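Local coordinates for ribosomal-protein-alanine acetyltransferase (Clostridium acetobutylicum, PDB 3DNS) that probably acetylates the N-terminal alanine of a ribosomal protein and is represented here by the N-terminal domain of the longer RimJ-subfamily enzyme, at residues G7-I12 and N61-E66; R20-T25 and G33-V38; C47-K52 and V70-L75; N85-E90 and E121-M126. All coordinates share one frame; numbering follows the deposited sequence.

Contact 1: residues G7-I12 and N61-E66; sequences GKYTKI and NTYIKE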
# COMPACT_ATOMS: atom_id res chain seq x y z
N GLY A 7 -12.20 6.25 -11.99
CA GLY A 7 -11.73 7.58 -12.22
C GLY A 7 -10.66 7.45 -13.26
O GLY A 7 -10.44 6.37 -13.75
N LYS A 8 -9.97 8.54 -13.56
CA LYS A 8 -8.91 8.55 -14.58
C LYS A 8 -7.75 7.67 -14.16
O LYS A 8 -7.25 6.87 -14.95
CB LYS A 8 -8.43 9.97 -14.84
CG LYS A 8 -7.30 10.10 -15.89
CD LYS A 8 -7.18 11.56 -16.46
CE LYS A 8 -6.12 11.69 -17.56
NZ LYS A 8 -6.35 12.83 -18.55
N TYR A 9 -7.33 7.79 -12.91
CA TYR A 9 -6.20 6.96 -12.45
C TYR A 9 -6.50 5.96 -11.36
O TYR A 9 -5.63 5.22 -10.95
CB TYR A 9 -5.06 7.86 -12.00
CG TYR A 9 -4.48 8.61 -13.16
CD1 TYR A 9 -3.90 7.93 -14.22
CD2 TYR A 9 -4.53 9.99 -13.22
CE1 TYR A 9 -3.37 8.63 -15.32
CE2 TYR A 9 -4.02 10.68 -14.31
CZ TYR A 9 -3.45 9.99 -15.33
OH TYR A 9 -2.95 10.67 -16.38
N THR A 10 -7.72 5.92 -10.88
CA THR A 10 -8.01 5.08 -9.73
C THR A 10 -9.26 4.23 -9.97
O THR A 10 -10.02 4.47 -10.90
CB THR A 10 -8.14 5.95 -8.41
OG1 THR A 10 -9.14 6.97 -8.57
CG2 THR A 10 -6.79 6.63 -8.08
N LYS A 11 -9.43 3.23 -9.10
CA LYS A 11 -10.60 2.36 -9.08
C LYS A 11 -11.04 2.11 -7.63
O LYS A 11 -10.21 1.99 -6.73
CB LYS A 11 -10.28 1.02 -9.78
CG LYS A 11 -9.68 1.20 -11.17
CD LYS A 11 -9.38 -0.16 -11.90
CE LYS A 11 -9.16 0.04 -13.42
NZ LYS A 11 -8.68 -1.17 -14.19
N ILE A 12 -12.36 2.08 -7.41
CA ILE A 12 -12.91 1.76 -6.10
C ILE A 12 -13.87 0.56 -6.32
O ILE A 12 -14.79 0.62 -7.15
CB ILE A 12 -13.65 2.95 -5.48
CG1 ILE A 12 -12.73 4.17 -5.31
CG2 ILE A 12 -14.31 2.52 -4.15
CD1 ILE A 12 -13.50 5.43 -4.91
N ASN A 61 -1.26 13.38 -3.65
CA ASN A 61 -2.44 14.23 -3.42
C ASN A 61 -3.40 14.28 -4.61
O ASN A 61 -4.57 14.20 -4.39
CB ASN A 61 -2.08 15.61 -2.87
CG ASN A 61 -1.61 15.52 -1.40
OD1 ASN A 61 -1.88 14.54 -0.70
ND2 ASN A 61 -0.90 16.51 -0.96
N THR A 62 -2.90 14.29 -5.84
CA THR A 62 -3.78 14.34 -6.99
C THR A 62 -4.67 13.09 -6.97
O THR A 62 -5.83 13.14 -7.39
CB THR A 62 -3.01 14.36 -8.37
OG1 THR A 62 -2.03 15.39 -8.39
CG2 THR A 62 -3.96 14.59 -9.52
N TYR A 63 -4.13 11.96 -6.51
CA TYR A 63 -4.86 10.68 -6.51
C TYR A 63 -5.90 10.67 -5.41
O TYR A 63 -7.04 10.29 -5.63
CB TYR A 63 -3.90 9.48 -6.38
CG TYR A 63 -3.36 8.98 -7.71
CD1 TYR A 63 -2.72 9.84 -8.61
CD2 TYR A 63 -3.51 7.63 -8.08
CE1 TYR A 63 -2.21 9.35 -9.86
CE2 TYR A 63 -3.01 7.15 -9.30
CZ TYR A 63 -2.37 8.01 -10.18
OH TYR A 63 -1.91 7.47 -11.36
N ILE A 64 -5.50 11.11 -4.22
CA ILE A 64 -6.45 11.23 -3.12
C ILE A 64 -7.63 12.10 -3.49
O ILE A 64 -8.76 11.75 -3.21
CB ILE A 64 -5.75 11.75 -1.87
CG1 ILE A 64 -4.61 10.79 -1.45
CG2 ILE A 64 -6.71 11.90 -0.70
CD1 ILE A 64 -4.98 9.37 -1.61
N LYS A 65 -7.35 13.26 -4.09
CA LYS A 65 -8.39 14.16 -4.59
C LYS A 65 -9.35 13.43 -5.54
O LYS A 65 -10.57 13.66 -5.48
CB LYS A 65 -7.81 15.39 -5.33
CG LYS A 65 -7.50 16.56 -4.42
CD LYS A 65 -6.99 17.81 -5.18
CE LYS A 65 -5.49 18.05 -4.98
NZ LYS A 65 -5.10 19.50 -5.28
N GLU A 66 -8.79 12.63 -6.42
CA GLU A 66 -9.61 11.86 -7.36
C GLU A 66 -10.46 10.85 -6.61
O GLU A 66 -11.67 10.70 -6.87
CB GLU A 66 -8.76 11.17 -8.41
CG GLU A 66 -9.56 10.28 -9.35
CD GLU A 66 -8.72 9.75 -10.49
OE1 GLU A 66 -8.21 10.54 -11.28
OE2 GLU A 66 -8.58 8.54 -10.60
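Y63, in the first turn of helix 61-78, opens the contact. The side chains of Y63 and Y9 cross at about a right angle, Y63 OH ending 3.2 Å from Y9 CB. The rings are nearly parallel, planes at 15°, but slid so far apart that they barely overlap. Further back on the same side of the ring, Y63 CD2 packs on T10 CG2 at 3.4 Å. One turn on, E66 carries the polar half. With CG anti to the backbone N (chi1 176°) and the chain extended, its carboxylate reaches the backbone at the turn before strand 10-14. OE2 accepts Y9 N at 2.7 Å on its syn lone pair and T10 OG1 at 2.6 Å on its anti lone pair, the threonine hydroxyl meeting it tip to tip. Weak bonds from T10 N to OE2 and from Y9 N to OE1 complete the grip, so the carboxylate is held against rotation and its negative charge is probably stabilised. G7 N bonding T10 O closes the turn. Helix 61-78 thus begins over the turn between strands 4-6 and 10-14, with I32 of strand 31-41 touching Y63 and T10, and Y28 of the second subunit packed on Y63.

Contact 2: residues R20-T25 and G33-V38; sequences REYLIT and GRIFIV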
# COMPACT_ATOMS: atom_id res chain seq x y z
N ARG A 20 -19.51 -3.59 3.49
CA ARG A 20 -19.10 -2.23 3.86
C ARG A 20 -17.61 -1.97 3.72
O ARG A 20 -17.09 -1.06 4.34
CB ARG A 20 -19.60 -1.86 5.27
CG ARG A 20 -21.07 -1.60 5.35
CD ARG A 20 -21.43 -1.14 6.75
NE ARG A 20 -22.86 -0.96 6.92
CZ ARG A 20 -23.41 -0.16 7.83
NH1 ARG A 20 -24.72 -0.07 7.89
NH2 ARG A 20 -22.66 0.55 8.69
N GLU A 21 -16.92 -2.75 2.88
CA GLU A 21 -15.50 -2.56 2.65
C GLU A 21 -15.22 -2.41 1.15
O GLU A 21 -15.75 -3.16 0.30
CB GLU A 21 -14.68 -3.69 3.25
CG GLU A 21 -13.21 -3.40 3.23
CD GLU A 21 -12.38 -4.58 3.80
OE1 GLU A 21 -12.70 -5.14 4.88
OE2 GLU A 21 -11.39 -4.91 3.16
N TYR A 22 -14.39 -1.44 0.82
CA TYR A 22 -14.07 -1.17 -0.58
C TYR A 22 -12.60 -1.03 -0.73
O TYR A 22 -11.94 -0.41 0.12
CB TYR A 22 -14.73 0.11 -1.09
CG TYR A 22 -16.20 0.08 -0.99
CD1 TYR A 22 -16.98 -0.13 -2.10
CD2 TYR A 22 -16.83 0.27 0.26
CE1 TYR A 22 -18.38 -0.17 -1.98
CE2 TYR A 22 -18.15 0.25 0.37
CZ TYR A 22 -18.95 0.03 -0.74
OH TYR A 22 -20.32 -0.01 -0.54
N LEU A 23 -12.10 -1.54 -1.84
CA LEU A 23 -10.68 -1.55 -2.17
C LEU A 23 -10.41 -0.40 -3.13
O LEU A 23 -11.09 -0.29 -4.18
CB LEU A 23 -10.37 -2.87 -2.85
CG LEU A 23 -8.92 -3.13 -3.25
CD1 LEU A 23 -8.07 -3.35 -1.97
CD2 LEU A 23 -8.86 -4.39 -4.16
N ILE A 24 -9.40 0.41 -2.80
CA ILE A 24 -8.91 1.44 -3.76
C ILE A 24 -7.60 0.97 -4.41
O ILE A 24 -6.67 0.63 -3.74
CB ILE A 24 -8.63 2.84 -3.08
CG1 ILE A 24 -9.73 3.16 -2.05
CG2 ILE A 24 -8.36 3.94 -4.14
CD1 ILE A 24 -9.40 4.30 -1.01
N THR A 25 -7.55 0.98 -5.74
CA THR A 25 -6.32 0.60 -6.48
C THR A 25 -6.00 1.63 -7.56
O THR A 25 -6.87 2.48 -7.89
CB THR A 25 -6.44 -0.79 -7.15
OG1 THR A 25 -7.50 -0.76 -8.07
CG2 THR A 25 -6.75 -1.86 -6.13
N GLY A 33 -5.34 1.91 -0.88
CA GLY A 33 -5.97 1.87 0.42
C GLY A 33 -7.34 1.25 0.40
O GLY A 33 -7.74 0.54 -0.58
N ARG A 34 -8.09 1.50 1.47
CA ARG A 34 -9.40 0.89 1.60
C ARG A 34 -10.38 1.85 2.24
O ARG A 34 -9.99 2.75 2.94
CB ARG A 34 -9.32 -0.36 2.47
CG ARG A 34 -8.60 -1.49 1.87
CD ARG A 34 -8.42 -2.61 2.86
NE ARG A 34 -7.86 -3.76 2.15
CZ ARG A 34 -6.59 -3.81 1.78
NH1 ARG A 34 -6.13 -4.87 1.14
NH2 ARG A 34 -5.77 -2.80 2.08
N ILE A 35 -11.65 1.69 1.92
CA ILE A 35 -12.70 2.48 2.52
C ILE A 35 -13.52 1.52 3.33
O ILE A 35 -13.81 0.41 2.85
CB ILE A 35 -13.55 3.20 1.43
CG1 ILE A 35 -12.82 4.45 0.92
CG2 ILE A 35 -14.94 3.59 1.96
CD1 ILE A 35 -13.35 4.94 -0.44
N PHE A 36 -13.88 1.93 4.56
CA PHE A 36 -14.70 1.14 5.45
C PHE A 36 -15.88 1.97 5.84
O PHE A 36 -15.71 3.00 6.48
CB PHE A 36 -13.92 0.78 6.74
CG PHE A 36 -12.69 -0.01 6.50
CD1 PHE A 36 -12.73 -1.39 6.45
CD2 PHE A 36 -11.50 0.61 6.25
CE1 PHE A 36 -11.57 -2.15 6.19
CE2 PHE A 36 -10.37 -0.12 6.02
CZ PHE A 36 -10.40 -1.50 5.99
N ILE A 37 -17.08 1.51 5.53
CA ILE A 37 -18.30 2.23 5.96
C ILE A 37 -18.53 1.95 7.46
O ILE A 37 -18.63 0.82 7.86
CB ILE A 37 -19.55 1.88 5.13
CG1 ILE A 37 -19.29 2.06 3.61
CG2 ILE A 37 -20.77 2.71 5.59
CD1 ILE A 37 -19.00 3.46 3.22
N VAL A 38 -18.62 3.02 8.24
CA VAL A 38 -18.68 2.99 9.70
C VAL A 38 -20.12 3.25 10.13
O VAL A 38 -20.63 2.52 10.98
CB VAL A 38 -17.60 3.95 10.34
CG1 VAL A 38 -17.77 4.15 11.80
CG2 VAL A 38 -16.16 3.38 10.05
O HOH W 1 -20.15 -0.78 9.69
O HOH W 2 -16.84 -1.22 7.70
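A beta hairpin, strands 21-26 and 31-41 of the central sheet, brings these segments together as antiparallel neighbours, their short axes 156° apart. Y22 and I35 form a hydrogen-bonded pair: Y22 N to I35 O and I35 N to Y22 O are both 2.8 Å, with each donor in the plane of the carbonyl it meets. I24 N reaches G33 O at 2.8 Å from above the carbonyl plane, and the return bond from G33 N is weak. At the R20 end, I37 N is bonded to R20 O.

One face carries Y22, I24 and I35. I24 CD1 crosses I35 at about a right angle and touches CG1 at 3.9 Å, while the edge of the Y22 ring, at CE2, meets I37 CG1 at 3.9 Å. The other face carries E21, L23, R34 and F36. Here the E21 chain, CG anti to the backbone N (chi1 -170°), lies beside F36, its CG 3.6 Å from F36 CE1. L23 CD1 sits over one face of the R34 guanidinium, and E21 OE2 comes to its edge in a long salt bridge, 3.8 Å from R34 NE; the stronger partner of R34 is Y54 OH. Two waters bridge I37 O to R20, each bond to the arginine being weak.

Strands 10-14 and 46-53 flank the pair, and consecutive antiparallel strands of this kind form a beta meander, consistent with the antiparallel part of the sheet in GNAT acetyltransferases.

Contact 3: residues C47-K52 and V70-L75; sequences CMFRMK and VFMEFL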
# COMPACT_ATOMS: atom_id res chain seq x y z
N CYS A 47 -23.90 9.19 5.72
CA CYS A 47 -22.90 8.16 5.54
C CYS A 47 -21.60 8.64 6.11
O CYS A 47 -21.14 9.71 5.71
CB CYS A 47 -22.66 7.85 4.05
SG CYS A 47 -21.45 6.53 3.81
N MSE A 48 -21.01 7.85 7.02
CA MSE A 48 -19.70 8.14 7.65
C MSE A 48 -18.82 6.95 7.37
O MSE A 48 -19.24 5.84 7.61
CB MSE A 48 -19.78 8.35 9.17
CG MSE A 48 -18.43 8.50 9.83
SE MSE A 48 -18.55 9.48 11.55
CE MSE A 48 -19.65 8.14 12.45
N PHE A 49 -17.63 7.21 6.82
CA PHE A 49 -16.65 6.14 6.58
C PHE A 49 -15.24 6.48 7.00
O PHE A 49 -14.88 7.67 7.16
CB PHE A 49 -16.64 5.69 5.14
CG PHE A 49 -16.29 6.75 4.13
CD1 PHE A 49 -15.01 6.90 3.70
CD2 PHE A 49 -17.27 7.53 3.56
CE1 PHE A 49 -14.70 7.83 2.71
CE2 PHE A 49 -16.96 8.46 2.58
CZ PHE A 49 -15.65 8.60 2.17
N ARG A 50 -14.46 5.42 7.18
CA ARG A 50 -13.03 5.51 7.48
C ARG A 50 -12.22 5.20 6.21
O ARG A 50 -12.48 4.18 5.56
CB ARG A 50 -12.63 4.54 8.59
CG ARG A 50 -11.14 4.58 8.89
CD ARG A 50 -10.82 3.83 10.17
NE ARG A 50 -11.12 4.61 11.39
CZ ARG A 50 -12.14 4.36 12.19
NH1 ARG A 50 -13.00 3.40 11.90
NH2 ARG A 50 -12.33 5.07 13.28
N MSE A 51 -11.30 6.10 5.84
CA MSE A 51 -10.47 5.85 4.66
C MSE A 51 -9.04 5.62 5.08
O MSE A 51 -8.44 6.45 5.70
CB MSE A 51 -10.52 6.99 3.69
CG MSE A 51 -9.71 6.71 2.42
SE MSE A 51 -9.98 8.14 1.02
CE MSE A 51 -8.96 9.53 1.91
N LYS A 52 -8.55 4.42 4.84
CA LYS A 52 -7.19 4.06 5.17
C LYS A 52 -6.41 4.21 3.87
O LYS A 52 -6.88 3.82 2.80
CB LYS A 52 -7.12 2.62 5.68
CG LYS A 52 -7.78 2.47 7.05
CD LYS A 52 -7.47 1.11 7.66
CE LYS A 52 -8.07 0.96 9.03
NZ LYS A 52 -7.58 2.12 9.86
N VAL A 70 -14.43 10.98 -6.88
CA VAL A 70 -15.14 9.81 -7.41
C VAL A 70 -16.17 9.28 -6.44
O VAL A 70 -17.33 9.05 -6.84
CB VAL A 70 -14.15 8.63 -7.78
CG1 VAL A 70 -14.91 7.39 -8.14
CG2 VAL A 70 -13.18 9.04 -9.00
N PHE A 71 -15.77 9.09 -5.18
CA PHE A 71 -16.64 8.50 -4.17
C PHE A 71 -17.75 9.46 -3.74
O PHE A 71 -18.90 9.06 -3.51
CB PHE A 71 -15.81 7.95 -3.00
CG PHE A 71 -16.47 6.81 -2.25
CD1 PHE A 71 -16.81 5.63 -2.90
CD2 PHE A 71 -16.78 6.93 -0.90
CE1 PHE A 71 -17.40 4.57 -2.20
CE2 PHE A 71 -17.42 5.90 -0.22
CZ PHE A 71 -17.72 4.73 -0.86
N MSE A 72 -17.46 10.75 -3.66
CA MSE A 72 -18.50 11.74 -3.31
C MSE A 72 -19.58 11.80 -4.39
O MSE A 72 -20.75 11.85 -4.09
CB MSE A 72 -17.91 13.17 -3.14
CG MSE A 72 -17.06 13.48 -1.90
SE MSE A 72 -17.70 12.72 -0.26
CE MSE A 72 -16.79 10.99 -0.48
N GLU A 73 -19.18 11.83 -5.64
CA GLU A 73 -20.13 11.81 -6.74
C GLU A 73 -21.07 10.61 -6.62
O GLU A 73 -22.30 10.75 -6.78
CB GLU A 73 -19.42 11.82 -8.12
CG GLU A 73 -20.39 11.71 -9.38
CD GLU A 73 -21.14 12.98 -9.68
OE1 GLU A 73 -20.80 14.03 -9.08
OE2 GLU A 73 -22.08 12.95 -10.53
N PHE A 74 -20.48 9.45 -6.35
CA PHE A 74 -21.24 8.22 -6.05
C PHE A 74 -22.24 8.35 -4.90
O PHE A 74 -23.39 7.96 -5.02
CB PHE A 74 -20.26 7.09 -5.70
CG PHE A 74 -20.94 5.74 -5.38
CD1 PHE A 74 -21.71 5.07 -6.32
CD2 PHE A 74 -20.79 5.16 -4.12
CE1 PHE A 74 -22.30 3.86 -6.00
CE2 PHE A 74 -21.38 3.98 -3.79
CZ PHE A 74 -22.13 3.32 -4.71
N LEU A 75 -21.78 8.82 -3.75
CA LEU A 75 -22.63 8.97 -2.56
C LEU A 75 -23.73 10.02 -2.70
O LEU A 75 -24.92 9.75 -2.39
CB LEU A 75 -21.75 9.26 -1.32
CG LEU A 75 -20.81 8.11 -0.79
CD1 LEU A 75 -20.05 8.55 0.44
CD2 LEU A 75 -21.51 6.84 -0.46
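The F49 ring is met on one face by the edge of F71, with M72 CE at its rim in the ring plane. The two phenyl groups form a T-shaped pair, planes at 87° and centroids 5.2 Å apart, and reach toward each other tip to tip. F71 presents its CD2-CE2 edge: CD2 is 3.7 Å from F49 CZ, and CE2 stands over the rim of the F49 face. F49 CG occupies the crowded position between the backbone N and the carbonyl carbon (chi1 61°), which sends the ring from strand 46-53 toward helix 61-78. The helix supplies three side chains around it. Selenomethionine M72, bent at chi2 and chi3, folds its methyl CE back to 3.7 Å from F49 CZ. L75 CD1 approaches obliquely, 3.8 Å from F49 CE2, and also packs against C47 SG at 4.2 Å.

Strand and helix run nearly antiparallel, 154° between their directions, with axes 11.7 Å apart, so the side chains alone bridge them. They are the first two elements of a beta-alpha-beta unit completed by strand 83-89, whose V84 and I86 also touch F49; I35 and I37 of strand 31-41 reach the same ring. With all five touching residues buried and apolar, the helix is held on the sheet here by hydrophobic burial and close van der Waals packing, the ring quadrupoles probably adding a preference for the edge-to-face setting.

Contact 4: residues N85-E90 and E121-M126; sequences NIIVDE and EFLFGM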
# COMPACT_ATOMS: atom_id res chain seq x y z
N ASN A 85 -19.45 12.12 6.19
CA ASN A 85 -18.26 12.28 7.04
C ASN A 85 -17.17 11.23 6.76
O ASN A 85 -17.45 10.10 6.47
CB ASN A 85 -18.60 12.21 8.52
CG ASN A 85 -19.18 13.48 9.01
OD1 ASN A 85 -20.33 13.80 8.69
ND2 ASN A 85 -18.36 14.28 9.71
N ILE A 86 -15.93 11.68 6.86
CA ILE A 86 -14.72 10.89 6.55
C ILE A 86 -13.76 10.98 7.76
O ILE A 86 -13.45 12.05 8.27
CB ILE A 86 -14.00 11.36 5.33
CG1 ILE A 86 -15.01 11.57 4.17
CG2 ILE A 86 -12.90 10.30 4.99
CD1 ILE A 86 -14.43 11.95 2.70
N ILE A 87 -13.39 9.80 8.25
CA ILE A 87 -12.42 9.60 9.31
C ILE A 87 -11.16 9.12 8.64
O ILE A 87 -11.16 8.10 7.92
CB ILE A 87 -12.89 8.46 10.25
CG1 ILE A 87 -14.29 8.73 10.82
CG2 ILE A 87 -11.85 8.24 11.35
CD1 ILE A 87 -14.88 7.62 11.61
N VAL A 88 -10.07 9.83 8.91
CA VAL A 88 -8.74 9.51 8.37
C VAL A 88 -7.67 9.73 9.42
O VAL A 88 -7.77 10.63 10.27
CB VAL A 88 -8.33 10.38 7.14
CG1 VAL A 88 -9.11 10.02 5.94
CG2 VAL A 88 -8.49 11.86 7.42
N ASP A 89 -6.68 8.87 9.39
CA ASP A 89 -5.47 9.00 10.20
C ASP A 89 -4.87 10.35 9.90
O ASP A 89 -4.89 10.79 8.74
CB ASP A 89 -4.53 7.83 9.84
CG ASP A 89 -3.20 7.91 10.48
OD1 ASP A 89 -2.77 9.03 10.79
OD2 ASP A 89 -2.60 6.84 10.69
N GLU A 90 -4.35 11.02 10.93
CA GLU A 90 -3.84 12.34 10.73
C GLU A 90 -2.58 12.35 9.85
O GLU A 90 -2.23 13.40 9.33
CB GLU A 90 -3.55 13.04 12.07
CG GLU A 90 -4.80 13.55 12.79
CD GLU A 90 -4.48 14.49 13.90
OE1 GLU A 90 -3.31 14.91 14.05
OE2 GLU A 90 -5.40 14.83 14.65
N GLU A 121 -7.14 10.68 14.73
CA GLU A 121 -7.84 10.79 13.46
C GLU A 121 -8.58 12.13 13.27
O GLU A 121 -9.20 12.69 14.20
CB GLU A 121 -8.84 9.63 13.34
CG GLU A 121 -8.19 8.29 13.11
CD GLU A 121 -9.18 7.17 12.95
OE1 GLU A 121 -9.95 6.93 13.93
OE2 GLU A 121 -9.18 6.52 11.86
N PHE A 122 -8.53 12.63 12.04
CA PHE A 122 -9.37 13.76 11.63
C PHE A 122 -10.72 13.34 11.24
O PHE A 122 -10.89 12.25 10.67
CB PHE A 122 -8.80 14.47 10.41
CG PHE A 122 -7.57 15.22 10.68
CD1 PHE A 122 -7.55 16.22 11.67
CD2 PHE A 122 -6.45 15.02 9.94
CE1 PHE A 122 -6.40 16.96 11.91
CE2 PHE A 122 -5.32 15.75 10.15
CZ PHE A 122 -5.27 16.71 11.15
N LEU A 123 -11.69 14.22 11.53
CA LEU A 123 -13.06 14.03 11.07
C LEU A 123 -13.36 15.16 10.11
O LEU A 123 -13.40 16.32 10.51
CB LEU A 123 -14.06 13.97 12.26
CG LEU A 123 -15.54 13.69 11.94
CD1 LEU A 123 -15.75 12.25 11.40
CD2 LEU A 123 -16.50 14.00 13.17
N PHE A 124 -13.58 14.81 8.84
CA PHE A 124 -13.98 15.76 7.79
C PHE A 124 -15.44 15.64 7.42
O PHE A 124 -15.97 14.56 7.44
CB PHE A 124 -13.14 15.53 6.55
CG PHE A 124 -11.74 15.92 6.72
CD1 PHE A 124 -11.38 17.24 6.61
CD2 PHE A 124 -10.77 14.99 6.91
CE1 PHE A 124 -10.06 17.62 6.77
CE2 PHE A 124 -9.43 15.38 7.06
CZ PHE A 124 -9.09 16.68 7.00
N GLY A 125 -16.11 16.71 7.01
CA GLY A 125 -17.49 16.58 6.59
C GLY A 125 -17.81 17.39 5.35
O GLY A 125 -17.14 18.40 5.08
N MSE A 126 -18.80 16.91 4.59
CA MSE A 126 -19.31 17.63 3.43
C MSE A 126 -20.77 17.27 3.24
O MSE A 126 -21.15 16.11 3.29
CB MSE A 126 -18.51 17.28 2.16
CG MSE A 126 -19.07 17.87 0.91
SE MSE A 126 -17.95 17.61 -0.67
CE MSE A 126 -16.38 18.67 -0.19
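V88 and F124 form the apolar centre on one face of this antiparallel pair: V88 CG2 lies in the plane of the F124 ring, at its edge, 3.7 Å from CE2. I86 lies on the same face and packs CB to CB on F124, while F97 stacks on the phenyl ring and F104 also meets it. The opposite face carries I87 and L123, crossing obliquely with I87 CG1 3.9 Å from L123 CD1.

Four backbone bonds tie the strands, two in each hydrogen-bonded pair. In I86-F124, F124 N reaches I86 O at 2.8 Å and the return bond is in the carbonyl plane. In V88-F122, F122 N meets V88 O nearly along the C=O axis, though its N-H angle is only 139°.

Toward the edge, E90 lies across the F122 ring. Its CG sits over the ring centre, 3.5 Å from the centroid and 12° off the normal, a CH-pi contact, and its carboxylate stacks on the ring with planes 9° apart. At the E121 side, I87 CG2 is 3.2 Å from E121 OE2, an oxygen that R50 also holds in a salt bridge, while OE1 bonds S111. At the far end N85 ND2 lies 3.6 Å from L123 CG and gives its hydrogen bond to E105.

Buried N85 and E121 thus have their polar ends met by other strands of the sheet, N85 by E105 and E121 by R50 and S111, and the pairing of E121 with R50 probably keeps the glutamate ionised beside the isoleucine methyl.

Contact 3 is the core of the domain, wholly buried and apolar; contact 4 is also largely buried, but backbone bonds and charged groups join in. Contacts 1 and 2 are only partly buried and reach the second subunit. Contacts 1 and 3 share helix 61-78: its first turns grip backbone N-H groups and a threonine hydroxyl through a carboxylate, its later turns press rings on the sheet. Contacts 2 and 4 are antiparallel strand pairs on opposite sides of the chain's centre, with strand 46-53 of contact 3 between them. That strand probably hydrogen-bonds to both, R50 N to F36 O and I87 N to F49 O, making one continuous sheet.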